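Local coordinates for protein lactococcal phage P2 ORF15 (Lactococcus phage p2, PDB 2WZP) that probably serves as the distal tail (Dit) protein, a structural component of the baseplate at the tip of the phage tail, at residues 66-71 with 77-82; 241-244 with 250-253; 255-260 with 275-280. All coordinates share one frame; numbering follows the deposited sequence.

Contact 1 (66-71 with 77-82); sequences STNNIW and GVMGTR
W71 and V78 share the two backbone hydrogen bonds of an antiparallel hydrogen-bonded pair, W71 N to V78 O at 3.0 Å and V78 N to W71 O at 2.7 Å. Nearer the base regular pairing is interrupted until T67 bonds S83: G80 N reaches N68 O at 2.6 Å, approaching almost in line with the carbonyl, and the amide N69 ND2 gives a weak bond to T81 O. CA-H groups supply further links to carbonyls, R82 CA lying 3.1 Å from T67 O and I70 CA 3.3 Å from V78 O, the acceptor that also takes W71 N. The segments are the legs of a projecting beta hairpin, strands 71-73 and 76-78 at its end and strands 64-67 and 83-85 at its base; it lies in the family's N-terminal region, and a second subunit packs against it. N273 of that subunit bonds M79 N and G77 O, and I160 and I161 of the same subunit lie on I70 and M79. A water joins N68 OD1 to G80 O. Among the side chains, I70 and M79 run alongside each other, I70 CG1 4.1 Å from M79 CG. The thioether chain of M79 folds at its last torsion (chi3 76°), which brings M79 CE to 3.4 Å from N68 OD1. On the other side of that amide oxygen lies R82 CB, 3.2 Å away, while the guanidinium plane is turned 69° from the amide.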
# COMPACT_ATOMS: atom_id res chain seq x y z
N SER M 66 -11.50 26.42 13.15
CA SER M 66 -12.43 27.52 13.19
C SER M 66 -13.42 27.42 12.03
O SER M 66 -13.11 26.89 10.96
CB SER M 66 -11.69 28.84 13.15
OG SER M 66 -12.56 29.89 13.53
N THR M 67 -14.63 27.91 12.25
CA THR M 67 -15.65 28.00 11.21
C THR M 67 -16.29 29.35 11.29
O THR M 67 -16.48 29.88 12.39
CB THR M 67 -16.67 26.88 11.27
OG1 THR M 67 -17.40 26.91 10.03
CG2 THR M 67 -17.65 27.00 12.45
N ASN M 68 -16.62 29.91 10.13
CA ASN M 68 -17.34 31.19 10.09
C ASN M 68 -18.66 30.99 9.37
O ASN M 68 -19.31 31.98 9.01
CB ASN M 68 -16.52 32.28 9.43
CG ASN M 68 -15.45 32.80 10.32
OD1 ASN M 68 -15.62 33.85 10.95
ND2 ASN M 68 -14.33 32.08 10.40
N ASN M 69 -19.03 29.70 9.15
CA ASN M 69 -20.28 29.30 8.48
C ASN M 69 -20.47 30.08 7.19
O ASN M 69 -21.55 30.65 6.96
CB ASN M 69 -21.49 29.49 9.42
CG ASN M 69 -21.45 28.61 10.64
OD1 ASN M 69 -21.63 27.40 10.54
ND2 ASN M 69 -21.11 29.21 11.78
N ILE M 70 -19.40 30.16 6.39
CA ILE M 70 -19.39 30.90 5.15
C ILE M 70 -20.17 30.16 4.09
O ILE M 70 -20.01 28.96 3.90
CB ILE M 70 -17.95 31.30 4.69
CG1 ILE M 70 -17.27 32.24 5.71
CG2 ILE M 70 -17.92 31.95 3.30
CD1 ILE M 70 -15.75 32.23 5.58
N TRP M 71 -21.01 30.91 3.40
CA TRP M 71 -21.81 30.43 2.29
C TRP M 71 -21.34 31.16 1.07
O TRP M 71 -21.28 32.39 1.08
CB TRP M 71 -23.28 30.78 2.53
CG TRP M 71 -24.18 30.32 1.42
CD1 TRP M 71 -24.59 31.05 0.33
CD2 TRP M 71 -24.69 29.00 1.23
NE1 TRP M 71 -25.36 30.27 -0.51
CE2 TRP M 71 -25.43 29.00 0.02
CE3 TRP M 71 -24.63 27.82 1.99
CZ2 TRP M 71 -26.10 27.87 -0.45
CZ3 TRP M 71 -25.28 26.69 1.53
CH2 TRP M 71 -25.99 26.72 0.31
N GLY M 77 -18.57 35.12 -0.59
CA GLY M 77 -18.72 34.57 0.75
C GLY M 77 -19.60 35.39 1.66
O GLY M 77 -19.47 36.61 1.75
N VAL M 78 -20.53 34.73 2.31
CA VAL M 78 -21.45 35.36 3.26
C VAL M 78 -21.08 34.75 4.59
O VAL M 78 -21.27 33.55 4.80
CB VAL M 78 -22.92 35.12 2.87
CG1 VAL M 78 -23.86 35.85 3.82
CG2 VAL M 78 -23.18 35.50 1.41
N MET M 79 -20.49 35.56 5.46
CA MET M 79 -20.00 35.13 6.78
C MET M 79 -21.10 35.01 7.80
O MET M 79 -22.03 35.83 7.82
CB MET M 79 -18.94 36.07 7.30
CG MET M 79 -17.79 36.26 6.35
SD MET M 79 -16.47 37.23 7.11
CE MET M 79 -15.73 35.95 8.22
N GLY M 80 -21.01 33.97 8.62
CA GLY M 80 -21.97 33.68 9.67
C GLY M 80 -21.29 33.80 11.00
O GLY M 80 -20.38 34.63 11.18
N THR M 81 -21.70 32.94 11.94
CA THR M 81 -21.07 33.02 13.25
C THR M 81 -19.74 32.29 13.25
O THR M 81 -19.61 31.21 12.67
CB THR M 81 -22.03 32.69 14.45
OG1 THR M 81 -21.81 31.37 14.96
CG2 THR M 81 -23.48 32.88 14.13
N ARG M 82 -18.76 32.91 13.89
CA ARG M 82 -17.43 32.36 14.06
C ARG M 82 -17.42 31.48 15.32
O ARG M 82 -17.99 31.84 16.36
CB ARG M 82 -16.41 33.50 14.06
CG ARG M 82 -15.32 33.40 15.08
CD ARG M 82 -13.97 33.05 14.51
NE ARG M 82 -13.05 33.02 15.63
CZ ARG M 82 -12.13 33.95 15.88
NH1 ARG M 82 -11.37 33.87 16.96
NH2 ARG M 82 -11.94 34.96 15.03
O HOH W 1 -17.60 35.92 11.15

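Contact 2 (241-244 with 250-253); sequences GVRF and NEYT
F244 faces Y252 and T253 in the beta hairpin of strands 240-246 and 251-257, part of a four-stranded antiparallel sheet in the Dit C-terminal region. Two backbone bonds join them: F244 N to T253 O at 2.8 Å, and Y252 N to F244 O at 3.1 Å. One residue thus pairs with two successive residues of the partner strand, a beta bulge, and the short strand segments diverge to 118° rather than running squarely antiparallel. The apolar contacts centre on F244 CB, which meets Y252 CZ at 3.5 Å and T253 CG2 at 3.8 Å. A chi1 of 65° puts Y252 CG between its backbone N and carbonyl carbon, and the ring crosses F244 obliquely; its hydroxyl bonds E303 N, and T253 OG1 bonds T299 O. W218 and I220 of strand 218-220 also pack on F244. The charged pair is R243 and E251, whose side chains cross at about a right angle. R296 shares E251 OE1, and E308 pairs with R243 NE, so the charges form a network. R243 NH1 makes a nearly straight salt-bridge hydrogen bond to E251 OE1, 2.9 Å; the oxygen sits in the guanidinium plane and offers its anti lone pair, with the carboxylate turned 83° against that plane.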
# COMPACT_ATOMS: atom_id res chain seq x y z
N GLY M 241 -23.05 42.65 45.17
CA GLY M 241 -22.50 41.85 44.10
C GLY M 241 -21.53 42.67 43.29
O GLY M 241 -20.86 43.55 43.83
N VAL M 242 -21.49 42.41 41.99
CA VAL M 242 -20.62 43.07 41.01
C VAL M 242 -21.37 43.35 39.71
O VAL M 242 -22.27 42.59 39.36
CB VAL M 242 -19.34 42.23 40.72
CG1 VAL M 242 -18.43 42.15 41.95
CG2 VAL M 242 -19.67 40.83 40.19
N ARG M 243 -20.99 44.42 38.99
CA ARG M 243 -21.56 44.73 37.67
C ARG M 243 -20.48 44.91 36.62
O ARG M 243 -19.35 45.29 36.95
CB ARG M 243 -22.52 45.92 37.69
CG ARG M 243 -21.89 47.28 37.89
CD ARG M 243 -23.01 48.27 37.98
NE ARG M 243 -22.54 49.64 37.86
CZ ARG M 243 -23.09 50.56 37.08
NH1 ARG M 243 -24.14 50.26 36.33
NH2 ARG M 243 -22.61 51.79 37.06
N PHE M 244 -20.82 44.62 35.36
CA PHE M 244 -19.89 44.68 34.25
C PHE M 244 -20.37 45.70 33.27
O PHE M 244 -21.55 45.70 32.91
CB PHE M 244 -19.75 43.30 33.57
CG PHE M 244 -19.01 42.29 34.41
CD1 PHE M 244 -17.64 42.12 34.26
CD2 PHE M 244 -19.68 41.53 35.37
CE1 PHE M 244 -16.95 41.21 35.07
CE2 PHE M 244 -18.98 40.64 36.18
CZ PHE M 244 -17.62 40.49 36.03
N ASN M 250 -21.54 51.27 29.56
CA ASN M 250 -22.91 50.80 29.78
C ASN M 250 -22.96 49.41 30.41
O ASN M 250 -22.22 48.52 29.97
CB ASN M 250 -23.68 50.81 28.45
CG ASN M 250 -24.04 52.19 27.99
OD1 ASN M 250 -24.51 53.05 28.75
ND2 ASN M 250 -23.86 52.44 26.71
N GLU M 251 -23.83 49.19 31.41
CA GLU M 251 -23.92 47.88 32.05
C GLU M 251 -24.57 46.87 31.12
O GLU M 251 -25.61 47.17 30.52
CB GLU M 251 -24.66 47.98 33.38
CG GLU M 251 -24.80 46.67 34.12
CD GLU M 251 -25.72 46.77 35.31
OE1 GLU M 251 -25.61 47.77 36.06
OE2 GLU M 251 -26.53 45.84 35.51
N TYR M 252 -23.94 45.69 30.97
CA TYR M 252 -24.46 44.64 30.09
C TYR M 252 -24.78 43.33 30.83
O TYR M 252 -25.45 42.47 30.27
CB TYR M 252 -23.51 44.41 28.89
CG TYR M 252 -22.15 43.87 29.28
CD1 TYR M 252 -21.92 42.49 29.36
CD2 TYR M 252 -21.10 44.72 29.61
CE1 TYR M 252 -20.68 41.99 29.76
CE2 TYR M 252 -19.86 44.23 29.99
CZ TYR M 252 -19.65 42.86 30.08
OH TYR M 252 -18.44 42.36 30.49
N THR M 253 -24.25 43.16 32.07
CA THR M 253 -24.44 42.01 32.96
C THR M 253 -24.01 42.36 34.40
O THR M 253 -23.21 43.29 34.60
CB THR M 253 -23.79 40.70 32.43
OG1 THR M 253 -24.47 39.59 33.00
CG2 THR M 253 -22.29 40.58 32.74

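Contact 3 (255-260 with 275-280); sequences IVFKTE and ETYQGW
Y277 OH is held by two groups, donating to E275 OE1 at 2.7 Å and hydrogen-bonding with the hydroxyl of Y297. The carboxylate oxygen lies at the edge of the phenol, in the ring plane, and uses its anti lone pair; outside the two segments, its companion OE2 pairs with a basic side chain on the chain of another protein. These bonds fix the far end of the tyrosine, whereas its CB and the ring carbons CD1 and CE1 make the contact with 255-260. No hydrogen bond crosses between the segments, and their nearest CA atoms, those of I255 and Y277, are 9.0 Å apart, so side chains alone bridge the gap. F257 comes across Y277 at about a right angle, its CZ 3.7 Å from Y277 CB and 3.9 Å from Y277 CD1; that ring carbon lies at the edge of the phenylalanine, in its plane. F257 CB points toward 275-280, and with CG opposite its own carbonyl carbon (chi1 -54°) the ring end, CZ, reaches Y277 CB. I255 adds its CG2 methyl, 4.0 Å from Y277 CE1, so the tyrosine is touched from CB to CE1 by two residues of one strand, alternate in sequence. Strand 251-257 belongs to the four-stranded sheet and strand 276-281 to the six-stranded one. The two sheets meet here through apolar side chains, consistent with the beta-sandwich, galectin-like fold known for Dit C-terminal domains. I266 and I268 also pack on F257, and M292 touches both F257 and Y277. Methyl, methylene and ring carbons impose little direction on one another, so the setting of the Y277 ring probably owes much to the bonds at its hydroxyl.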
# COMPACT_ATOMS: atom_id res chain seq x y z
N ILE M 255 -23.94 40.19 38.67
CA ILE M 255 -24.24 39.09 39.60
C ILE M 255 -24.49 39.80 40.93
O ILE M 255 -23.53 40.22 41.56
CB ILE M 255 -23.07 38.06 39.65
CG1 ILE M 255 -22.77 37.51 38.23
CG2 ILE M 255 -23.37 36.94 40.63
CD1 ILE M 255 -21.37 37.06 38.02
N VAL M 256 -25.78 40.05 41.28
CA VAL M 256 -26.23 40.79 42.46
C VAL M 256 -27.18 39.91 43.29
O VAL M 256 -28.01 39.19 42.72
CB VAL M 256 -26.90 42.15 42.06
CG1 VAL M 256 -27.21 43.01 43.27
CG2 VAL M 256 -26.04 42.93 41.08
N PHE M 257 -27.08 40.02 44.63
CA PHE M 257 -27.88 39.24 45.56
C PHE M 257 -28.56 40.10 46.61
O PHE M 257 -27.98 41.09 47.06
CB PHE M 257 -26.96 38.25 46.31
CG PHE M 257 -26.13 37.35 45.42
CD1 PHE M 257 -26.66 36.17 44.90
CD2 PHE M 257 -24.82 37.69 45.09
CE1 PHE M 257 -25.91 35.37 44.06
CE2 PHE M 257 -24.06 36.87 44.25
CZ PHE M 257 -24.60 35.71 43.76
N LYS M 258 -29.73 39.65 47.09
CA LYS M 258 -30.45 40.25 48.20
C LYS M 258 -30.84 39.15 49.18
O LYS M 258 -31.87 38.49 49.02
CB LYS M 258 -31.65 41.12 47.77
CG LYS M 258 -32.30 41.89 48.94
CD LYS M 258 -31.31 42.77 49.74
CE LYS M 258 -31.96 43.33 50.97
NZ LYS M 258 -31.96 42.38 52.11
N THR M 259 -29.99 38.96 50.19
CA THR M 259 -30.16 37.97 51.26
C THR M 259 -31.01 38.50 52.41
O THR M 259 -31.01 39.69 52.69
CB THR M 259 -28.79 37.48 51.75
OG1 THR M 259 -28.01 38.60 52.19
CG2 THR M 259 -28.03 36.74 50.69
N GLU M 260 -31.71 37.59 53.09
CA GLU M 260 -32.52 37.92 54.25
C GLU M 260 -31.61 38.31 55.43
O GLU M 260 -31.91 39.28 56.14
CB GLU M 260 -33.40 36.71 54.64
CG GLU M 260 -34.73 37.10 55.27
CD GLU M 260 -35.71 37.77 54.32
OE1 GLU M 260 -36.46 37.03 53.64
OE2 GLU M 260 -35.69 39.02 54.23
N GLU M 275 -20.09 25.85 38.82
CA GLU M 275 -20.81 27.11 38.99
C GLU M 275 -21.37 27.17 40.40
O GLU M 275 -22.11 26.27 40.80
CB GLU M 275 -21.90 27.25 37.90
CG GLU M 275 -22.50 28.63 37.77
CD GLU M 275 -23.51 28.83 36.67
OE1 GLU M 275 -23.83 30.01 36.39
OE2 GLU M 275 -23.99 27.83 36.09
N THR M 276 -20.99 28.21 41.17
CA THR M 276 -21.32 28.40 42.59
C THR M 276 -21.67 29.87 42.89
O THR M 276 -20.95 30.77 42.44
CB THR M 276 -20.08 28.03 43.44
OG1 THR M 276 -19.60 26.74 43.09
CG2 THR M 276 -20.35 28.08 44.91
N TYR M 277 -22.74 30.08 43.68
CA TYR M 277 -23.15 31.38 44.21
C TYR M 277 -23.55 31.10 45.67
O TYR M 277 -24.69 30.71 45.96
CB TYR M 277 -24.28 32.03 43.38
CG TYR M 277 -23.96 32.07 41.90
CD1 TYR M 277 -23.12 33.05 41.38
CD2 TYR M 277 -24.47 31.11 41.03
CE1 TYR M 277 -22.79 33.07 40.02
CE2 TYR M 277 -24.17 31.14 39.67
CZ TYR M 277 -23.32 32.10 39.17
OH TYR M 277 -23.00 32.10 37.84
N GLN M 278 -22.59 31.16 46.58
CA GLN M 278 -22.92 30.79 47.93
C GLN M 278 -22.48 31.82 48.98
O GLN M 278 -21.37 32.32 48.91
CB GLN M 278 -22.41 29.35 48.25
CG GLN M 278 -20.89 29.29 48.27
CD GLN M 278 -20.21 28.01 48.66
OE1 GLN M 278 -18.97 27.95 48.66
NE2 GLN M 278 -20.98 26.98 49.03
N GLY M 279 -23.37 32.11 49.93
CA GLY M 279 -23.08 33.01 51.03
C GLY M 279 -22.55 32.25 52.24
O GLY M 279 -23.01 31.13 52.53
N TRP M 280 -21.57 32.83 52.94
CA TRP M 280 -20.98 32.18 54.12
C TRP M 280 -21.21 32.99 55.39
O TRP M 280 -20.94 34.20 55.41
CB TRP M 280 -19.48 31.89 53.92
CG TRP M 280 -19.20 30.78 52.96
CD1 TRP M 280 -19.08 30.86 51.61
CD2 TRP M 280 -18.89 29.42 53.31
NE1 TRP M 280 -18.72 29.64 51.09
CE2 TRP M 280 -18.64 28.73 52.10
CE3 TRP M 280 -18.79 28.72 54.52
CZ2 TRP M 280 -18.33 27.37 52.08
CZ3 TRP M 280 -18.49 27.37 54.50
CH2 TRP M 280 -18.29 26.70 53.29

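How the contacts relate
From the N terminus the chain first closes contact 1, a hairpin loop with five residues between its segments, in the family's N-terminal region. It then runs to the C-terminal region, where contact 2 closes the turn between strands 240-246 and 251-257, and contact 3 closes a longer loop of 14 residues. The three follow in series; none nests in or crosses another. Contacts 2 and 3 share strand 251-257 and touch, V242 O lying 3.0 Å from I255 N, a probable hydrogen bond: contact 2 joins neighbours within one sheet, contact 3 ties that sheet to the six-stranded one. Contact 1 stands apart, its nearest atoms about 17 Å from contact 2.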